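Local coordinates for major Capsid Protein VP1 (Chimpanzee polyomavirus Bob, PDB 6Y9I) that assembles as pentamers into the icosahedral polyomavirus capsid and engages glycan receptors on the host cell through its outer surface, at the interface of chains A and B. Numbering follows the deposited sequence. Chains: chain A/B, Major Capsid Protein VP1.

Contact 1: the interface of chains A and B. Residues chain A 100-105, 230; chain B 132-133, 199-200, 203-204, 217-218, 260.
The short 3-10 helix 101-105 of chain A, together with strand 227-231, packs against strands 131-138, 212-219 and 252-265 of chain B and the segment 199-204 that includes strand 202-204. Polyomavirus VP1 subunits are jelly-roll beta-sandwiches that associate as pentamers, and this apolar patch lies between neighbouring subunits. B:Phe218 serves three side chains of the helix. Its CG is anti to the backbone N (chi1 169°), which carries the ring along A:Ile101, where CG2 meets the aromatic residue's CB at 3.5 Å, the side chains running in opposite directions. Farther out, CE2 lies 3.7 Å from CB of A:Leu104, whose side chain crosses at about a right angle, while CE1 meets the CG2 branch of A:Ile105. The other branch of A:Ile105 ends in CD1, whose methyl tip meets CD1 of B:Ile260 at 3.8 Å as the side chains cross obliquely.

B:Tyr132, likewise anti to its backbone N (chi1 -176°), meets A:Phe230 with side-chain axes crossing at about a right angle, yet the ring planes are only about 30° apart. The CZ tip of A:Phe230 lies over the CZ/OH end of the tyrosine, 3.4 Å from its CZ, on the face opposite B:Ile199, whose CG2 lies over the rim. CE1 of the tyrosine comes within 3.5 Å of CA of A:Gly102. B:Pro204 packs across A:Phe230 at CE2. A water in plane at the edge of the tyrosine ring joins the phenolic OH to N of A:Gly102 and OG of B:Ser203. That serine OG lies 3.1 Å from N of A:Gly100, at best a weak, bent hydrogen bond. The A:Ser103 hydroxyl donates to the A:Gly100 carbonyl O at 2.7 Å, nearly along the C=O axis.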
# COMPACT_ATOMS: atom_id res chain seq x y z
N GLY A 100 10.78 14.07 -15.14
CA GLY A 100 10.28 15.36 -14.64
C GLY A 100 9.31 15.21 -13.47
O GLY A 100 8.52 16.13 -13.25
N ILE A 101 9.42 14.13 -12.69
CA ILE A 101 8.50 13.83 -11.56
C ILE A 101 8.61 14.93 -10.51
O ILE A 101 7.58 15.33 -9.94
CB ILE A 101 8.77 12.42 -11.01
CG1 ILE A 101 8.28 11.38 -12.02
CG2 ILE A 101 8.18 12.23 -9.61
CD1 ILE A 101 8.68 9.92 -11.72
N GLY A 102 9.82 15.47 -10.32
CA GLY A 102 10.10 16.57 -9.39
C GLY A 102 9.23 17.79 -9.64
O GLY A 102 8.85 18.44 -8.66
N SER A 103 8.91 18.08 -10.91
CA SER A 103 8.01 19.20 -11.33
C SER A 103 6.64 19.08 -10.65
O SER A 103 5.98 20.10 -10.42
CB SER A 103 7.92 19.30 -12.85
OG SER A 103 7.04 18.34 -13.43
N LEU A 104 6.24 17.90 -10.22
CA LEU A 104 4.91 17.70 -9.62
C LEU A 104 4.85 18.21 -8.17
O LEU A 104 3.74 18.16 -7.61
CB LEU A 104 4.55 16.22 -9.71
CG LEU A 104 4.53 15.63 -11.11
CD1 LEU A 104 4.24 14.14 -11.04
CD2 LEU A 104 3.52 16.33 -12.03
N ILE A 105 5.95 18.70 -7.58
CA ILE A 105 5.92 19.34 -6.22
C ILE A 105 5.35 20.76 -6.32
O ILE A 105 4.97 21.28 -5.27
CB ILE A 105 7.29 19.34 -5.50
CG1 ILE A 105 8.23 20.41 -6.07
CG2 ILE A 105 7.91 17.95 -5.51
CD1 ILE A 105 9.44 20.75 -5.20
N PHE A 230 11.15 6.48 -9.65
CA PHE A 230 12.11 6.67 -10.77
C PHE A 230 13.44 6.07 -10.32
O PHE A 230 13.85 6.24 -9.17
CB PHE A 230 12.15 8.14 -11.17
CG PHE A 230 12.40 9.13 -10.07
CD1 PHE A 230 11.40 9.47 -9.17
CD2 PHE A 230 13.65 9.73 -9.93
CE1 PHE A 230 11.63 10.40 -8.17
CE2 PHE A 230 13.87 10.67 -8.93
CZ PHE A 230 12.85 11.02 -8.07
N TYR B 132 9.23 13.75 -1.59
CA TYR B 132 10.11 13.50 -2.75
C TYR B 132 11.41 13.01 -2.19
O TYR B 132 12.03 13.79 -1.48
CB TYR B 132 10.30 14.75 -3.61
CG TYR B 132 11.10 14.54 -4.86
CD1 TYR B 132 10.50 14.22 -6.07
CD2 TYR B 132 12.47 14.71 -4.85
CE1 TYR B 132 11.24 14.09 -7.24
CE2 TYR B 132 13.22 14.59 -6.02
CZ TYR B 132 12.60 14.30 -7.22
OH TYR B 132 13.38 14.16 -8.34
N HIS B 133 11.76 11.76 -2.47
CA HIS B 133 12.93 11.10 -1.88
C HIS B 133 13.76 10.51 -3.02
O HIS B 133 13.23 9.75 -3.82
CB HIS B 133 12.50 10.07 -0.85
CG HIS B 133 11.78 10.70 0.28
ND1 HIS B 133 12.45 11.42 1.25
CD2 HIS B 133 10.46 10.76 0.59
CE1 HIS B 133 11.57 11.89 2.12
NE2 HIS B 133 10.36 11.47 1.75
N ILE B 199 14.57 20.89 -7.58
CA ILE B 199 13.84 19.59 -7.79
C ILE B 199 12.69 19.79 -8.77
O ILE B 199 12.45 18.85 -9.58
CB ILE B 199 13.36 19.04 -6.44
CG1 ILE B 199 14.56 18.54 -5.61
CG2 ILE B 199 12.32 17.99 -6.66
CD1 ILE B 199 14.33 18.60 -4.14
N GLU B 200 12.02 20.95 -8.73
CA GLU B 200 10.83 21.23 -9.57
C GLU B 200 11.20 21.50 -11.03
O GLU B 200 10.29 21.54 -11.85
CB GLU B 200 9.98 22.36 -9.02
CG GLU B 200 10.60 23.75 -9.13
CD GLU B 200 9.91 24.73 -8.20
OE1 GLU B 200 10.19 24.68 -6.96
OE2 GLU B 200 9.03 25.49 -8.70
N SER B 203 15.40 16.61 -13.08
CA SER B 203 15.24 15.16 -12.78
C SER B 203 16.53 14.47 -13.18
O SER B 203 17.22 14.92 -14.10
CB SER B 203 14.08 14.56 -13.54
OG SER B 203 12.86 15.07 -13.05
N PRO B 204 16.83 13.30 -12.57
CA PRO B 204 17.92 12.46 -13.06
C PRO B 204 17.63 12.19 -14.54
O PRO B 204 16.48 11.93 -14.84
CB PRO B 204 17.87 11.20 -12.21
CG PRO B 204 17.12 11.64 -10.96
CD PRO B 204 16.12 12.69 -11.42
N SER B 217 11.46 8.19 -5.29
CA SER B 217 10.04 7.97 -4.95
C SER B 217 9.36 9.32 -4.74
O SER B 217 9.95 10.21 -4.09
CB SER B 217 9.93 7.07 -3.74
OG SER B 217 8.62 7.12 -3.19
N PHE B 218 8.15 9.49 -5.26
CA PHE B 218 7.37 10.72 -5.04
C PHE B 218 5.96 10.30 -4.66
O PHE B 218 5.37 9.44 -5.35
CB PHE B 218 7.41 11.60 -6.28
CG PHE B 218 6.44 12.74 -6.25
CD1 PHE B 218 6.65 13.81 -5.41
CD2 PHE B 218 5.32 12.74 -7.07
CE1 PHE B 218 5.76 14.87 -5.37
CE2 PHE B 218 4.40 13.77 -7.00
CZ PHE B 218 4.64 14.84 -6.17
N ILE B 260 12.42 15.82 0.46
CA ILE B 260 11.27 16.65 0.91
C ILE B 260 10.37 15.71 1.69
O ILE B 260 9.94 14.67 1.12
CB ILE B 260 10.53 17.29 -0.27
CG1 ILE B 260 11.47 18.13 -1.13
CG2 ILE B 260 9.35 18.09 0.24
CD1 ILE B 260 10.82 18.69 -2.37
O HOH W 1 12.24 13.52 -10.83

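Contact 2: the interface of chains A and B. Residues chain A 41-43, 45, 103, 106, 108-110, 275; chain B 147-150, 181.
B:Gln181, B:Asn150, A:Arg275 and A:Tyr45 carry the direct hydrogen bonds. The amide NE2 of B:Gln181, at the tip of an extended chain, donates to two backbone carbonyls: O of A:Tyr43 (2.7 Å), met on a lone pair, and O of A:Glu41 (3.0 Å), reached from above the carbonyl plane. Both acceptors lie near the amide plane. The backbone O of B:Gln181 is gripped end-on by both NH1 and NH2 of A:Arg275, NH2 at 2.9 Å on a lone pair, NH1 from above the carbonyl plane. OD1 of B:Asn150 accepts the backbone N of A:Leu110 at 3.0 Å, nearly straight (171° at H) though above the amide plane, while CB packs against CD1 of the leucine at 3.5 Å. A:Tyr45 OH donates to O of B:Ser149 at 2.7 Å, also from above the carbonyl plane.

Behind this shell, A:Arg275 has CG anti to the backbone N (chi1 176°) and a bend at chi2 (52°), which lays CD over the centre of the A:Tyr45 ring; CE3 of A:Trp42 near the rim of the opposite face helps fix the ring's rotation. One water links ND2 of B:Asn150 to O of A:Leu110; a connected pair ties its OD1 and the B:Ser149 hydroxyl to A:Ser106 and A:His108. The site thus secures the 147-150 segment and the end of 3-10 helix 174-181 to the neighbouring subunit, which should stabilise the pentamer.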
# COMPACT_ATOMS: atom_id res chain seq x y z
N GLU A 41 0.75 27.43 -24.71
CA GLU A 41 1.06 27.64 -23.27
C GLU A 41 0.72 26.38 -22.46
O GLU A 41 1.31 26.21 -21.37
CB GLU A 41 0.29 28.82 -22.67
N TRP A 42 -0.18 25.54 -22.98
CA TRP A 42 -0.71 24.37 -22.25
C TRP A 42 -0.20 23.06 -22.86
O TRP A 42 -0.78 22.02 -22.56
CB TRP A 42 -2.23 24.49 -22.16
CG TRP A 42 -2.59 25.65 -21.28
CD1 TRP A 42 -3.08 26.86 -21.66
CD2 TRP A 42 -2.32 25.76 -19.88
NE1 TRP A 42 -3.18 27.70 -20.59
CE2 TRP A 42 -2.73 27.05 -19.47
CE3 TRP A 42 -1.81 24.89 -18.91
CZ2 TRP A 42 -2.67 27.46 -18.14
CZ3 TRP A 42 -1.71 25.32 -17.60
CH2 TRP A 42 -2.14 26.59 -17.22
N TYR A 43 0.88 23.10 -23.66
CA TYR A 43 1.52 21.88 -24.19
C TYR A 43 1.80 20.94 -22.99
O TYR A 43 2.36 21.39 -21.98
CB TYR A 43 2.78 22.23 -24.96
CG TYR A 43 3.55 21.03 -25.43
CD1 TYR A 43 2.94 20.06 -26.22
CD2 TYR A 43 4.88 20.85 -25.07
CE1 TYR A 43 3.63 18.94 -26.65
CE2 TYR A 43 5.58 19.74 -25.50
CZ TYR A 43 4.96 18.79 -26.29
OH TYR A 43 5.63 17.69 -26.72
N TYR A 45 -0.55 19.33 -21.31
CA TYR A 45 -1.81 19.33 -20.54
C TYR A 45 -2.95 19.09 -21.54
O TYR A 45 -2.73 19.19 -22.78
CB TYR A 45 -2.07 20.67 -19.83
CG TYR A 45 -1.10 21.07 -18.74
CD1 TYR A 45 0.16 21.59 -19.05
CD2 TYR A 45 -1.46 21.00 -17.41
CE1 TYR A 45 1.03 22.01 -18.05
CE2 TYR A 45 -0.61 21.43 -16.41
CZ TYR A 45 0.64 21.93 -16.73
OH TYR A 45 1.48 22.30 -15.72
N SER A 103 8.91 18.08 -10.91
CA SER A 103 8.01 19.20 -11.33
C SER A 103 6.64 19.08 -10.65
O SER A 103 5.98 20.10 -10.42
CB SER A 103 7.92 19.30 -12.85
OG SER A 103 7.04 18.34 -13.43
N SER A 106 5.25 21.38 -7.51
CA SER A 106 4.86 22.81 -7.63
C SER A 106 3.54 23.07 -6.92
O SER A 106 2.54 22.37 -7.20
CB SER A 106 4.75 23.30 -9.04
OG SER A 106 4.41 24.69 -9.03
N HIS A 108 2.62 26.44 -7.01
CA HIS A 108 2.41 27.78 -7.62
C HIS A 108 1.99 27.60 -9.09
O HIS A 108 2.46 28.32 -9.96
CB HIS A 108 3.64 28.66 -7.41
CG HIS A 108 4.91 27.99 -7.81
ND1 HIS A 108 5.26 27.82 -9.13
CD2 HIS A 108 5.93 27.50 -7.07
CE1 HIS A 108 6.42 27.19 -9.19
NE2 HIS A 108 6.86 27.01 -7.94
N LEU A 109 1.11 26.65 -9.32
CA LEU A 109 0.57 26.32 -10.66
C LEU A 109 -0.25 27.50 -11.19
O LEU A 109 -1.22 27.93 -10.56
CB LEU A 109 -0.24 25.02 -10.56
CG LEU A 109 0.56 23.73 -10.38
CD1 LEU A 109 -0.36 22.53 -10.28
CD2 LEU A 109 1.53 23.52 -11.51
N LEU A 110 0.12 28.00 -12.37
CA LEU A 110 -0.59 29.12 -13.05
C LEU A 110 -2.06 28.74 -13.23
O LEU A 110 -2.35 27.62 -13.67
CB LEU A 110 0.09 29.41 -14.39
CG LEU A 110 1.36 30.25 -14.28
CD1 LEU A 110 2.17 30.16 -15.56
CD2 LEU A 110 1.00 31.69 -13.98
N ARG A 275 -2.51 16.54 -16.68
CA ARG A 275 -1.06 16.77 -16.89
C ARG A 275 -0.39 15.43 -17.19
O ARG A 275 -0.65 14.46 -16.46
CB ARG A 275 -0.50 17.49 -15.66
CG ARG A 275 1.00 17.73 -15.66
CD ARG A 275 1.54 18.40 -16.91
NE ARG A 275 2.95 18.71 -16.76
CZ ARG A 275 3.81 18.87 -17.78
NH1 ARG A 275 3.42 18.72 -19.03
NH2 ARG A 275 5.07 19.19 -17.56
N ILE B 147 12.99 20.38 -16.98
CA ILE B 147 11.55 20.48 -17.34
C ILE B 147 10.96 21.72 -16.65
O ILE B 147 11.59 22.28 -15.76
CB ILE B 147 10.82 19.20 -16.91
CG1 ILE B 147 9.48 19.07 -17.65
CG2 ILE B 147 10.64 19.20 -15.41
CD1 ILE B 147 8.87 17.71 -17.60
N GLU B 148 9.76 22.12 -17.05
CA GLU B 148 8.98 23.15 -16.32
C GLU B 148 7.55 22.65 -16.24
O GLU B 148 7.05 22.14 -17.28
CB GLU B 148 9.02 24.50 -17.05
CG GLU B 148 10.39 25.18 -17.09
CD GLU B 148 10.87 25.73 -15.76
OE1 GLU B 148 10.00 26.03 -14.91
OE2 GLU B 148 12.11 25.86 -15.58
N SER B 149 6.91 22.77 -15.07
CA SER B 149 5.43 22.60 -14.94
C SER B 149 4.73 23.75 -15.68
O SER B 149 3.76 23.50 -16.42
CB SER B 149 5.00 22.48 -13.48
OG SER B 149 5.68 23.44 -12.69
N ASN B 150 5.24 24.97 -15.54
CA ASN B 150 4.75 26.17 -16.27
C ASN B 150 5.93 26.89 -16.93
O ASN B 150 6.75 27.46 -16.23
CB ASN B 150 4.02 27.14 -15.35
CG ASN B 150 2.79 26.60 -14.66
OD1 ASN B 150 2.67 26.79 -13.45
ND2 ASN B 150 1.84 26.06 -15.41
N GLN B 181 7.69 22.23 -21.13
CA GLN B 181 6.61 21.43 -20.47
C GLN B 181 6.68 19.97 -20.94
O GLN B 181 6.06 19.09 -20.29
CB GLN B 181 5.28 22.13 -20.72
CG GLN B 181 5.23 23.40 -19.93
CD GLN B 181 4.04 24.29 -20.15
OE1 GLN B 181 4.07 25.44 -19.69
NE2 GLN B 181 3.03 23.79 -20.87
O HOH W 2 -0.67 25.07 -14.12
O HOH W 3 4.49 28.82 -11.93
O HOH W 4 4.63 25.71 -11.54

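The C-alpha centres of contact 1 and contact 2 lie about 14 Å apart along one subunit boundary, and A:Ser103, on the 3-10 helix 101-105, belongs to both. Its CA and CB meet the B:Glu200 carbonyl in contact 1, and the same CB touches CG2 of B:Ile147 in contact 2. The neighbouring zones divide the work: contact 1 is chiefly apolar packing against strands and the 199-200 loop, contact 2 chiefly hydrogen bonding and water bridging to the 147-150 loop and the end of 3-10 helix 174-181. With five VP1 copies in the deposited assembly, the pair could repeat around the ring, consistent with pentamer formation.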